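Local coordinates for putative tetR-family transcriptional regulatory protein (PDB 2DG8) that probably binds DNA through a helix-turn-helix motif and regulates transcription as a member of the TetR family, at residues V71-L76 / R132-K137. Sequence-based numbering, arbitrary orientation.
Sequences VFDEHL and RVHLEK
D73 CB lies over one face of the H134 imidazole, 4.0 Å from the ring centroid and 27° off the normal, a CH-pi contact displaced toward the rim. The nearest ring atom is NE2, 3.7 Å from D73 CB. Anti to the backbone N (chi1 -175°), D73 CG is carried out beyond the CD2 and NE2 side of the ring, 3.9 Å from H134 NE2. The carboxylate and ring planes are 19° apart, and D73 OD2 comes to 3.9 Å from H134 CD2. On its other nitrogen, ND1, the ring makes a weak hydrogen bond to the carbonyl of R130, one turn back on its own helix, which may help to set its rotation. F72 CB approaches the same ring obliquely. An alanine in place of H134 would probably open a gap beside D73 and F72 and leave the D73 CB without its aromatic partner.

The charges are looser: K137, extended beyond CG, brings NZ to 4.2 Å from D73 OD2, longer than a salt bridge, and may still steady the carboxylate electrostatically. No hydrogen bond joins the two segments.

In this all-helical TetR-family fold, the contact pairs the C-terminal end of helix 53-77 with that of helix 121-135, with 132-137 in the region matched to the TetR-type C-terminal domain, which in relatives usually binds ligand and forms the dimer.

The apolar pair is L76 CD1 against L135 CD1, at 4.0 Å. L76 CB makes a van der Waals contact with the H134 carbonyl oxygen. Helix 82-98 supplies L92 against F72 and L76, while A144 and, in van der Waals contact, D148 of helix 141-159 touch L135.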
ATOM      1  N   VAL A  71      15.592  -9.080  -1.356  1.00 36.43           N
ATOM      2  CA  VAL A  71      15.494  -8.619  -2.735  1.00 35.36           C
ATOM      3  C   VAL A  71      16.224  -7.286  -2.835  1.00 34.79           C
ATOM      4  O   VAL A  71      16.839  -6.982  -3.858  1.00 34.85           O
ATOM      5  CB  VAL A  71      14.030  -8.444  -3.185  1.00 32.15           C
ATOM      6  CG1 VAL A  71      13.988  -7.868  -4.590  1.00 33.71           C
ATOM      7  CG2 VAL A  71      13.321  -9.792  -3.169  1.00 33.82           C
ATOM      8  N   PHE A  72      16.147  -6.497  -1.767  1.00 34.84           N
ATOM      9  CA  PHE A  72      16.831  -5.215  -1.717  1.00 37.54           C
ATOM     10  C   PHE A  72      18.331  -5.502  -1.724  1.00 40.00           C
ATOM     11  O   PHE A  72      19.097  -4.862  -2.445  1.00 38.35           O
ATOM     12  CB  PHE A  72      16.451  -4.453  -0.441  1.00 36.93           C
ATOM     13  CG  PHE A  72      15.212  -3.599  -0.582  1.00 36.41           C
ATOM     14  CD1 PHE A  72      15.280  -2.222  -0.395  1.00 36.22           C
ATOM     15  CD2 PHE A  72      13.991  -4.166  -0.928  1.00 36.94           C
ATOM     16  CE1 PHE A  72      14.146  -1.416  -0.547  1.00 36.69           C
ATOM     17  CE2 PHE A  72      12.846  -3.371  -1.082  1.00 38.32           C
ATOM     18  CZ  PHE A  72      12.927  -1.995  -0.895  1.00 38.45           C
ATOM     19  N   ASP A  73      18.732  -6.484  -0.923  1.00 40.08           N
ATOM     20  CA  ASP A  73      20.127  -6.875  -0.824  1.00 42.69           C
ATOM     21  C   ASP A  73      20.646  -7.365  -2.168  1.00 44.88           C
ATOM     22  O   ASP A  73      21.753  -7.019  -2.581  1.00 45.10           O
ATOM     23  CB  ASP A  73      20.297  -7.988   0.202  1.00 42.56           C
ATOM     24  CG  ASP A  73      21.751  -8.347   0.422  1.00 44.22           C
ATOM     25  OD1 ASP A  73      22.019  -9.416   1.008  1.00 41.00           O
ATOM     26  OD2 ASP A  73      22.623  -7.549   0.011  1.00 45.55           O
ATOM     27  N   GLU A  74      19.841  -8.176  -2.847  1.00 44.98           N
ATOM     28  CA  GLU A  74      20.227  -8.705  -4.147  1.00 46.56           C
ATOM     29  C   GLU A  74      20.572  -7.588  -5.139  1.00 46.89           C
ATOM     30  O   GLU A  74      21.602  -7.644  -5.816  1.00 49.51           O
ATOM     31  CB  GLU A  74      19.099  -9.560  -4.731  1.00 47.73           C
ATOM     32  CG  GLU A  74      19.493 -10.300  -6.011  1.00 52.88           C
ATOM     33  CD  GLU A  74      18.307 -10.938  -6.724  1.00 54.68           C
ATOM     34  OE1 GLU A  74      17.537 -11.681  -6.075  1.00 53.88           O
ATOM     35  OE2 GLU A  74      18.152 -10.700  -7.941  1.00 58.05           O
ATOM     36  N   HIS A  75      19.707  -6.581  -5.228  1.00 44.49           N
ATOM     37  CA  HIS A  75      19.922  -5.473  -6.150  1.00 41.99           C
ATOM     38  C   HIS A  75      20.973  -4.481  -5.692  1.00 42.29           C
ATOM     39  O   HIS A  75      21.871  -4.126  -6.457  1.00 41.30           O
ATOM     40  CB  HIS A  75      18.612  -4.710  -6.400  1.00 37.72           C
ATOM     41  CG  HIS A  75      17.665  -5.424  -7.308  1.00 36.55           C
ATOM     42  ND1 HIS A  75      16.833  -6.432  -6.873  1.00 36.60           N
ATOM     43  CD2 HIS A  75      17.452  -5.308  -8.640  1.00 35.40           C
ATOM     44  CE1 HIS A  75      16.148  -6.907  -7.896  1.00 35.72           C
ATOM     45  NE2 HIS A  75      16.505  -6.244  -8.982  1.00 37.71           N
ATOM     46  N   LEU A  76      20.846  -4.030  -4.449  1.00 42.68           N
ATOM     47  CA  LEU A  76      21.757  -3.042  -3.885  1.00 44.92           C
ATOM     48  C   LEU A  76      23.145  -3.584  -3.558  1.00 46.23           C
ATOM     49  O   LEU A  76      24.148  -2.886  -3.725  1.00 44.89           O
ATOM     50  CB  LEU A  76      21.140  -2.421  -2.628  1.00 44.99           C
ATOM     51  CG  LEU A  76      19.930  -1.489  -2.785  1.00 46.72           C
ATOM     52  CD1 LEU A  76      20.343  -0.211  -3.511  1.00 48.11           C
ATOM     53  CD2 LEU A  76      18.835  -2.190  -3.544  1.00 47.63           C
ATOM     54  N   ARG A 132      16.198   0.210   4.780  1.00 37.95           N
ATOM     55  CA  ARG A 132      17.075   1.368   4.883  1.00 40.47           C
ATOM     56  C   ARG A 132      18.529   0.990   5.115  1.00 40.92           C
ATOM     57  O   ARG A 132      19.433   1.681   4.650  1.00 42.22           O
ATOM     58  CB  ARG A 132      16.600   2.307   5.998  1.00 39.84           C
ATOM     59  CG  ARG A 132      15.246   2.953   5.731  1.00 40.74           C
ATOM     60  CD  ARG A 132      15.065   4.209   6.585  1.00 44.34           C
ATOM     61  NE  ARG A 132      15.275   3.957   8.009  1.00 43.89           N
ATOM     62  CZ  ARG A 132      14.342   3.509   8.843  1.00 46.71           C
ATOM     63  NH1 ARG A 132      14.639   3.312  10.120  1.00 45.13           N
ATOM     64  NH2 ARG A 132      13.110   3.271   8.407  1.00 47.05           N
ATOM     65  N   VAL A 133      18.762  -0.105   5.828  1.00 39.77           N
ATOM     66  CA  VAL A 133      20.129  -0.534   6.082  1.00 39.73           C
ATOM     67  C   VAL A 133      20.845  -0.703   4.740  1.00 40.00           C
ATOM     68  O   VAL A 133      21.880  -0.077   4.492  1.00 39.24           O
ATOM     69  CB  VAL A 133      20.168  -1.868   6.878  1.00 40.19           C
ATOM     70  CG1 VAL A 133      21.601  -2.359   7.008  1.00 42.37           C
ATOM     71  CG2 VAL A 133      19.566  -1.664   8.269  1.00 40.82           C
ATOM     72  N   HIS A 134      20.285  -1.532   3.863  1.00 39.18           N
ATOM     73  CA  HIS A 134      20.900  -1.761   2.557  1.00 39.10           C
ATOM     74  C   HIS A 134      20.985  -0.494   1.719  1.00 38.51           C
ATOM     75  O   HIS A 134      21.890  -0.343   0.902  1.00 39.21           O
ATOM     76  CB  HIS A 134      20.135  -2.828   1.782  1.00 40.59           C
ATOM     77  CG  HIS A 134      20.135  -4.168   2.452  1.00 44.26           C
ATOM     78  ND1 HIS A 134      19.041  -4.659   3.129  1.00 45.89           N
ATOM     79  CD2 HIS A 134      21.116  -5.088   2.597  1.00 43.67           C
ATOM     80  CE1 HIS A 134      19.349  -5.829   3.666  1.00 45.69           C
ATOM     81  NE2 HIS A 134      20.601  -6.109   3.358  1.00 45.99           N
ATOM     82  N   LEU A 135      20.040   0.416   1.921  1.00 37.69           N
ATOM     83  CA  LEU A 135      20.030   1.661   1.171  1.00 38.09           C
ATOM     84  C   LEU A 135      21.163   2.552   1.673  1.00 38.71           C
ATOM     85  O   LEU A 135      21.804   3.259   0.895  1.00 36.44           O
ATOM     86  CB  LEU A 135      18.687   2.362   1.354  1.00 33.12           C
ATOM     87  CG  LEU A 135      17.674   2.533   0.217  1.00 35.06           C
ATOM     88  CD1 LEU A 135      17.796   1.494  -0.896  1.00 28.71           C
ATOM     89  CD2 LEU A 135      16.316   2.503   0.859  1.00 30.05           C
ATOM     90  N   GLU A 136      21.412   2.502   2.977  1.00 40.53           N
ATOM     91  CA  GLU A 136      22.463   3.312   3.574  1.00 42.94           C
ATOM     92  C   GLU A 136      23.868   2.838   3.226  1.00 42.88           C
ATOM     93  O   GLU A 136      24.848   3.445   3.652  1.00 45.09           O
ATOM     94  CB  GLU A 136      22.301   3.372   5.089  1.00 42.52           C
ATOM     95  CG  GLU A 136      21.047   4.093   5.530  1.00 44.15           C
ATOM     96  CD  GLU A 136      20.966   4.223   7.029  1.00 45.51           C
ATOM     97  OE1 GLU A 136      19.882   4.570   7.540  1.00 44.61           O
ATOM     98  OE2 GLU A 136      21.995   3.984   7.694  1.00 48.60           O
ATOM     99  N   LYS A 137      23.971   1.756   2.466  1.00 42.56           N
ATOM    100  CA  LYS A 137      25.279   1.277   2.059  1.00 44.63           C
ATOM    101  C   LYS A 137      25.748   2.145   0.892  1.00 45.21           C
ATOM    102  O   LYS A 137      26.900   2.058   0.463  1.00 46.50           O
ATOM    103  CB  LYS A 137      25.216  -0.187   1.621  1.00 45.85           C
ATOM    104  CG  LYS A 137      24.966  -1.168   2.752  1.00 47.96           C
ATOM    105  CD  LYS A 137      24.942  -2.600   2.230  1.00 50.65           C
ATOM    106  CE  LYS A 137      24.508  -3.584   3.312  1.00 53.26           C
ATOM    107  NZ  LYS A 137      24.448  -4.977   2.774  1.00 55.42           N
TER